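PDB 1OSD: hypothetical protein MerP from Cupriavidus metallidurans, which probably binds mercuric ions in the periplasm through a pair of cysteines, as part of bacterial mercury resistance. Local coordinates for residues L7-P10 / G11-C14; C17-T20 / V21-I25; K51-V54 / Q55-T58. All blocks are in the same frame, centred on the assembly; numbering follows the deposited sequence.

Contact 1 of 3, residues L7-P10 / G11-C14; sequences LSVP and GMTC
The carbonyl oxygen of Val9 takes the amide hydrogen of Met12, with Met12 N 3.1 Å from Val9 O, and this bond closes a type I beta turn running from Val9 to Met12. The N-H points well at the oxygen (164°), but the donor stands clear of the carbonyl plane, 43° out of it, rather than on a lone pair. Pro10 and Gly11 fill the two central positions, where the fixed phi of proline suits the first. One residue further on, Met12 is the centre of an inverse gamma turn, and the accompanying bond from Thr13 N to Gly11 O, at 3.0 Å, is weak. A tight turn followed by a kink thus carries the chain from the end of strand 2-8 into the loop that carries Cys14.

The side chains at the corners of the first turn meet at its open end, away from Pro10 and Gly11, and cross at a slant. Met12 has CG anti to its backbone N (chi1 -167°), and in the conformer described further bends along the thioether chain bring the methyl end back to Val9: Met12 CE lies 3.8 Å from Val9 CB and slightly farther from Val9 CG2. Nearer the backbone, Met12 CB packs against Val9 CG1 at 4.0 Å. The methyl CG2 of Thr13 comes within 3.8 Å of Pro10 O. Beyond these residues, Val9 leans on Tyr66 and pairs through its backbone with Arg41, and Cys14 forms a disulfide with Cys17. The chemistry implies a division of labour: one sound amide-carbonyl bond closes the turn, while a buried valine and a buried methionine give it an apolar side beside the oxidised cysteine pair of a heavy-metal-associated domain.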
loop_
_atom_site.group_PDB
_atom_site.type_symbol
_atom_site.label_atom_id
_atom_site.label_comp_id
_atom_site.label_asym_id
_atom_site.label_seq_id
_atom_site.Cartn_x
_atom_site.Cartn_y
_atom_site.Cartn_z
ATOM N N LEU A 7 2.412 -3.175 4.670
ATOM C CA LEU A 7 3.518 -2.539 3.983
ATOM C C LEU A 7 4.042 -1.460 4.837
ATOM O O LEU A 7 3.305 -0.708 5.473
ATOM C CB LEU A 7 3.113 -1.997 2.622
ATOM C CG LEU A 7 2.513 -2.926 1.571
ATOM C CD1 LEU A 7 2.178 -2.159 0.231
ATOM C CD2 LEU A 7 3.424 -4.191 1.335
ATOM N N SER A 8 5.362 -1.401 4.876
ATOM C CA SER A 8 6.088 -0.320 5.524
ATOM C C SER A 8 6.342 0.767 4.519
ATOM O O SER A 8 6.946 0.499 3.490
ATOM C CB SER A 8 7.372 -0.820 6.190
ATOM O OG SER A 8 6.963 -1.710 7.198
ATOM N N VAL A 9 6.012 2.013 4.878
ATOM C CA VAL A 9 6.195 3.127 3.911
ATOM C C VAL A 9 7.020 4.264 4.519
ATOM O O VAL A 9 6.443 5.213 5.035
ATOM C CB VAL A 9 4.892 3.594 3.421
ATOM C CG1 VAL A 9 5.071 4.488 2.251
ATOM C CG2 VAL A 9 3.982 2.390 3.118
ATOM N N PRO A 10 8.345 4.123 4.530
ATOM C CA PRO A 10 9.202 5.003 5.369
ATOM C C PRO A 10 9.138 6.478 5.028
ATOM O O PRO A 10 9.368 7.341 5.884
ATOM C CB PRO A 10 10.612 4.413 5.213
ATOM C CG PRO A 10 10.546 3.529 3.957
ATOM C CD PRO A 10 9.105 2.993 3.938
ATOM N N GLY A 11 8.810 6.788 3.778
ATOM C CA GLY A 11 8.581 8.148 3.391
ATOM C C GLY A 11 7.288 8.873 3.640
ATOM O O GLY A 11 7.158 10.068 3.208
ATOM N N MET A 12 6.348 8.185 4.254
ATOM C CA MET A 12 5.039 8.676 4.618
ATOM C C MET A 12 5.113 9.602 5.874
ATOM O O MET A 12 4.709 9.239 6.980
ATOM C CB MET A 12 4.119 7.453 4.834
ATOM C CG MET A 12 2.635 7.737 4.934
ATOM S SD MET A 12 1.828 6.723 6.161
ATOM C CE MET A 12 1.922 5.128 5.313
ATOM N N THR A 13 5.683 10.798 5.674
ATOM C CA THR A 13 5.989 11.709 6.745
ATOM C C THR A 13 5.198 13.014 6.721
ATOM O O THR A 13 5.377 13.830 7.611
ATOM C CB THR A 13 7.499 12.062 6.741
ATOM O OG1 THR A 13 7.872 12.675 5.465
ATOM C CG2 THR A 13 8.307 10.804 6.938
ATOM N N CYS A 14 4.396 13.232 5.672
ATOM C CA CYS A 14 3.670 14.482 5.454
ATOM C C CYS A 14 2.209 14.133 5.753
ATOM O O CYS A 14 1.815 12.945 5.564
ATOM C CB CYS A 14 3.795 15.031 3.980
ATOM S SG CYS A 14 2.751 14.273 2.705
#

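Contact 2 of 3, residues C17-T20 / V21-I25; sequences CPIT and VKKAI
Four successive backbone bonds, each from an amide to the carbonyl four residues earlier, cross from 17-20 to 21-24 in the opening turns of an alpha helix, the helix whose first residue is the second cysteine of the CxxC motif in this heavy-metal-associated domain. Val21 N reaches Cys17 O at 3.0 Å and also has a weak bond to Pro18 O, so the Val21 N-H is shared unevenly between two carbonyls. Lys22 N then bonds to Pro18 O at 2.9 Å, Lys23 N to Ile19 O and Ala24 N to Thr20 O; the last two are nearly straight, at 170° and 171°. Ile25 N to Val21 O continues the series.

Around this backbone, the side chains divide between an outer and an inner face. On the outer one, Lys23 runs back along the helix over Ile19, and its CG sits 3.1 Å from Ile19 O. On the inner one, Val21 rests on Ala43 of strand 42-48, and Ile25 reaches both that strand and helix 54-63. Lys22 turns toward strand 31-37, where its NZ is hydrogen-bonded to Val34 O. At the helix start, Cys17 is held by its disulfide to Cys14 and touches Tyr66. With Ile19 CG2 anti to the backbone N, that methyl is presented to the last methylene of the lysine, and Ile19 CG2 meets Lys23 CE at 3.6 Å.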
loop_
_atom_site.group_PDB
_atom_site.type_symbol
_atom_site.label_atom_id
_atom_site.label_comp_id
_atom_site.label_asym_id
_atom_site.label_seq_id
_atom_site.Cartn_x
_atom_site.Cartn_y
_atom_site.Cartn_z
ATOM N N CYS A 17 0.098 12.379 3.114
ATOM C CA CYS A 17 0.831 11.225 2.609
ATOM C C CYS A 17 0.091 9.934 2.821
ATOM O O CYS A 17 0.149 9.043 1.949
ATOM C CB CYS A 17 2.262 11.160 3.236
ATOM S SG CYS A 17 3.467 12.369 2.516
ATOM N N PRO A 18 -0.587 9.748 3.985
ATOM C CA PRO A 18 -1.432 8.527 4.128
ATOM C C PRO A 18 -2.432 8.418 2.977
ATOM O O PRO A 18 -2.633 7.330 2.413
ATOM C CB PRO A 18 -2.087 8.706 5.511
ATOM C CG PRO A 18 -0.961 9.411 6.260
ATOM C CD PRO A 18 -0.540 10.512 5.252
ATOM N N ILE A 19 -3.030 9.539 2.617
ATOM C CA ILE A 19 -4.034 9.505 1.581
ATOM C C ILE A 19 -3.470 9.343 0.182
ATOM O O ILE A 19 -4.067 8.654 -0.662
ATOM C CB ILE A 19 -4.984 10.682 1.758
ATOM C CG1 ILE A 19 -5.867 10.386 3.030
ATOM C CG2 ILE A 19 -5.776 10.946 0.461
ATOM C CD1 ILE A 19 -7.109 11.140 3.144
ATOM N N THR A 20 -2.290 9.860 -0.005
ATOM C CA THR A 20 -1.583 9.738 -1.230
ATOM C C THR A 20 -1.371 8.264 -1.477
ATOM O O THR A 20 -1.542 7.789 -2.611
ATOM C CB THR A 20 -0.269 10.530 -1.248
ATOM O OG1 THR A 20 -0.504 11.955 -1.236
ATOM C CG2 THR A 20 0.504 10.248 -2.605
ATOM N N VAL A 21 -0.998 7.550 -0.444
ATOM C CA VAL A 21 -0.591 6.131 -0.524
ATOM C C VAL A 21 -1.826 5.269 -0.711
ATOM O O VAL A 21 -1.871 4.440 -1.605
ATOM C CB VAL A 21 0.277 5.676 0.666
ATOM C CG1 VAL A 21 0.420 3.973 0.692
ATOM C CG2 VAL A 21 1.680 6.484 0.785
ATOM N N LYS A 22 -2.870 5.561 0.072
ATOM C CA LYS A 22 -4.076 4.891 0.065
ATOM C C LYS A 22 -4.619 4.975 -1.369
ATOM O O LYS A 22 -4.950 3.942 -1.944
ATOM C CB LYS A 22 -5.046 5.525 1.057
ATOM C CG LYS A 22 -6.455 4.799 1.152
ATOM C CD LYS A 22 -7.233 5.404 2.344
ATOM C CE LYS A 22 -8.250 4.584 3.070
ATOM N NZ LYS A 22 -8.870 3.400 2.371
ATOM N N LYS A 23 -4.763 6.173 -1.924
ATOM C CA LYS A 23 -5.245 6.350 -3.291
ATOM C C LYS A 23 -4.467 5.500 -4.309
ATOM O O LYS A 23 -5.062 4.706 -5.073
ATOM C CB LYS A 23 -5.175 7.821 -3.748
ATOM C CG LYS A 23 -6.167 8.690 -3.000
ATOM C CD LYS A 23 -6.556 10.027 -3.689
ATOM C CE LYS A 23 -7.477 10.921 -2.707
ATOM N NZ LYS A 23 -7.259 12.399 -2.896
ATOM N N ALA A 24 -3.131 5.671 -4.303
ATOM C CA ALA A 24 -2.290 4.861 -5.192
ATOM C C ALA A 24 -2.516 3.379 -5.106
ATOM O O ALA A 24 -2.727 2.707 -6.157
ATOM C CB ALA A 24 -0.774 5.234 -5.035
ATOM N N ILE A 25 -2.726 2.823 -3.921
ATOM C CA ILE A 25 -2.961 1.373 -3.858
ATOM C C ILE A 25 -4.344 0.972 -4.320
ATOM O O ILE A 25 -4.545 0.004 -5.032
ATOM C CB ILE A 25 -2.612 0.847 -2.440
ATOM C CG1 ILE A 25 -1.138 1.158 -2.199
ATOM C CG2 ILE A 25 -2.765 -0.688 -2.348
ATOM C CD1 ILE A 25 -0.695 0.957 -0.774
#

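Contact 3 of 3, residues K51-V54 / Q55-T58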
loop_
_atom_site.group_PDB
_atom_site.type_symbol
_atom_site.label_atom_id
_atom_site.label_comp_id
_atom_site.label_asym_id
_atom_site.label_seq_id
_atom_site.Cartn_x
_atom_site.Cartn_y
_atom_site.Cartn_z
ATOM N N LYS A 51 -5.318 -11.543 -9.090
ATOM C CA LYS A 51 -5.480 -10.297 -9.877
ATOM C C LYS A 51 -4.298 -9.378 -9.784
ATOM O O LYS A 51 -4.039 -8.560 -10.731
ATOM C CB LYS A 51 -6.753 -9.543 -9.398
ATOM C CG LYS A 51 -8.044 -10.291 -9.803
ATOM C CD LYS A 51 -9.177 -10.021 -8.967
ATOM C CE LYS A 51 -10.558 -10.697 -9.413
ATOM N NZ LYS A 51 -11.661 -9.674 -9.617
ATOM N N THR A 52 -3.601 -9.439 -8.645
ATOM C CA THR A 52 -2.449 -8.605 -8.429
ATOM C C THR A 52 -1.497 -9.223 -7.423
ATOM O O THR A 52 -1.720 -10.356 -6.964
ATOM C CB THR A 52 -2.915 -7.120 -8.068
ATOM O OG1 THR A 52 -1.803 -6.223 -8.140
ATOM C CG2 THR A 52 -3.476 -6.962 -6.623
ATOM N N SER A 53 -0.419 -8.513 -7.084
ATOM C CA SER A 53 0.590 -9.086 -6.176
ATOM C C SER A 53 1.302 -8.039 -5.381
ATOM O O SER A 53 1.142 -6.844 -5.635
ATOM C CB SER A 53 1.613 -9.897 -7.013
ATOM O OG SER A 53 2.290 -9.019 -7.838
ATOM N N VAL A 54 2.098 -8.459 -4.408
ATOM C CA VAL A 54 2.767 -7.542 -3.514
ATOM C C VAL A 54 3.711 -6.641 -4.283
ATOM O O VAL A 54 3.822 -5.434 -3.942
ATOM C CB VAL A 54 3.534 -8.319 -2.349
ATOM C CG1 VAL A 54 4.519 -7.440 -1.624
ATOM C CG2 VAL A 54 2.522 -9.059 -1.387
ATOM N N GLN A 55 4.379 -7.189 -5.306
ATOM C CA GLN A 55 5.255 -6.399 -6.131
ATOM C C GLN A 55 4.529 -5.313 -6.906
ATOM O O GLN A 55 5.027 -4.227 -7.037
ATOM C CB GLN A 55 6.164 -7.290 -6.995
ATOM C CG GLN A 55 6.175 -7.049 -8.510
ATOM C CD GLN A 55 6.939 -5.803 -8.950
ATOM O OE1 GLN A 55 7.897 -5.356 -8.254
ATOM N NE2 GLN A 55 6.511 -5.208 -10.079
ATOM N N LYS A 56 3.327 -5.603 -7.404
ATOM C CA LYS A 56 2.563 -4.605 -8.092
ATOM C C LYS A 56 2.099 -3.548 -7.118
ATOM O O LYS A 56 1.945 -2.409 -7.477
ATOM C CB LYS A 56 1.368 -5.249 -8.803
ATOM C CG LYS A 56 1.710 -6.149 -10.056
ATOM C CD LYS A 56 2.152 -5.367 -11.327
ATOM C CE LYS A 56 2.507 -6.308 -12.525
ATOM N NZ LYS A 56 1.417 -7.333 -12.663
ATOM N N LEU A 57 1.799 -3.908 -5.882
ATOM C CA LEU A 57 1.474 -2.929 -4.854
ATOM C C LEU A 57 2.641 -1.983 -4.460
ATOM O O LEU A 57 2.532 -0.736 -4.335
ATOM C CB LEU A 57 0.935 -3.677 -3.560
ATOM C CG LEU A 57 -0.316 -4.479 -3.727
ATOM C CD1 LEU A 57 -0.608 -5.169 -2.381
ATOM C CD2 LEU A 57 -1.590 -3.643 -4.237
ATOM N N THR A 58 3.791 -2.597 -4.263
ATOM C CA THR A 58 4.950 -1.801 -3.868
ATOM C C THR A 58 5.404 -0.953 -5.078
ATOM O O THR A 58 5.908 0.176 -4.876
ATOM C CB THR A 58 6.080 -2.659 -3.296
ATOM O OG1 THR A 58 6.544 -3.446 -4.335
ATOM C CG2 THR A 58 5.636 -3.687 -2.102
#
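This is a helix-start contact, in which the loop after strand 42-48 turns into helix 54-63 and its last residues pack on the first turn. Ser53 occupies the N-cap position. Its carbonyl accepts the first bond across the contact, Leu57 N to Ser53 O at 3.0 Å, with the donor in the carbonyl plane; Thr58 N follows, 2.9 Å from Val54 O.

Two loop hydroxyls lie beside the aliphatic base of Lys56. Thr52 OG1, swung opposite the backbone N, comes within 3.4 Å of Lys56 CB, while Ser53 OG lies 3.7 Å from Lys56 CG. One turn along, the methyls Val54 CG1 and Thr58 CG2 meet at 3.9 Å. The hydroxyl of Thr58, between the backbone N and the carbonyl carbon (chi1 66°), donates from OG1 to Gln55 O at 3.2 Å from above the carbonyl plane, which helps to hold the rotation of the side chain.

Toward the sheet, Val54 and Leu57 both pack on Val5 of strand 2-8 and Phe47 of strand 42-48, and Leu57 also meets Val45, so the first turn of helix 54-63 lies against two adjacent strands.

In the fold
The three contacts follow one another along a compact ferredoxin-like fold, two helices packed on an antiparallel four-stranded sheet. Contacts 1 and 2, their centres about 10 Å apart, each hold one half of the disulfide between Cys14 and Cys17, the probable mercury-binding pair in its oxidised state: Met12 CG lies 3.8 Å from Cys17 CB, and Met12 SD 3.9 Å from Pro18 CG. Contact 3 lies across the chain's centre from both, its centre about 17 Å from that of contact 1 and about 15 Å from that of contact 2. The core still joins them, through Ile25 CG2, in one of its conformers, and Leu57 CD2 at 3.7 Å and through Leu7 CD2 and Thr58 CG2 at 4.1 Å.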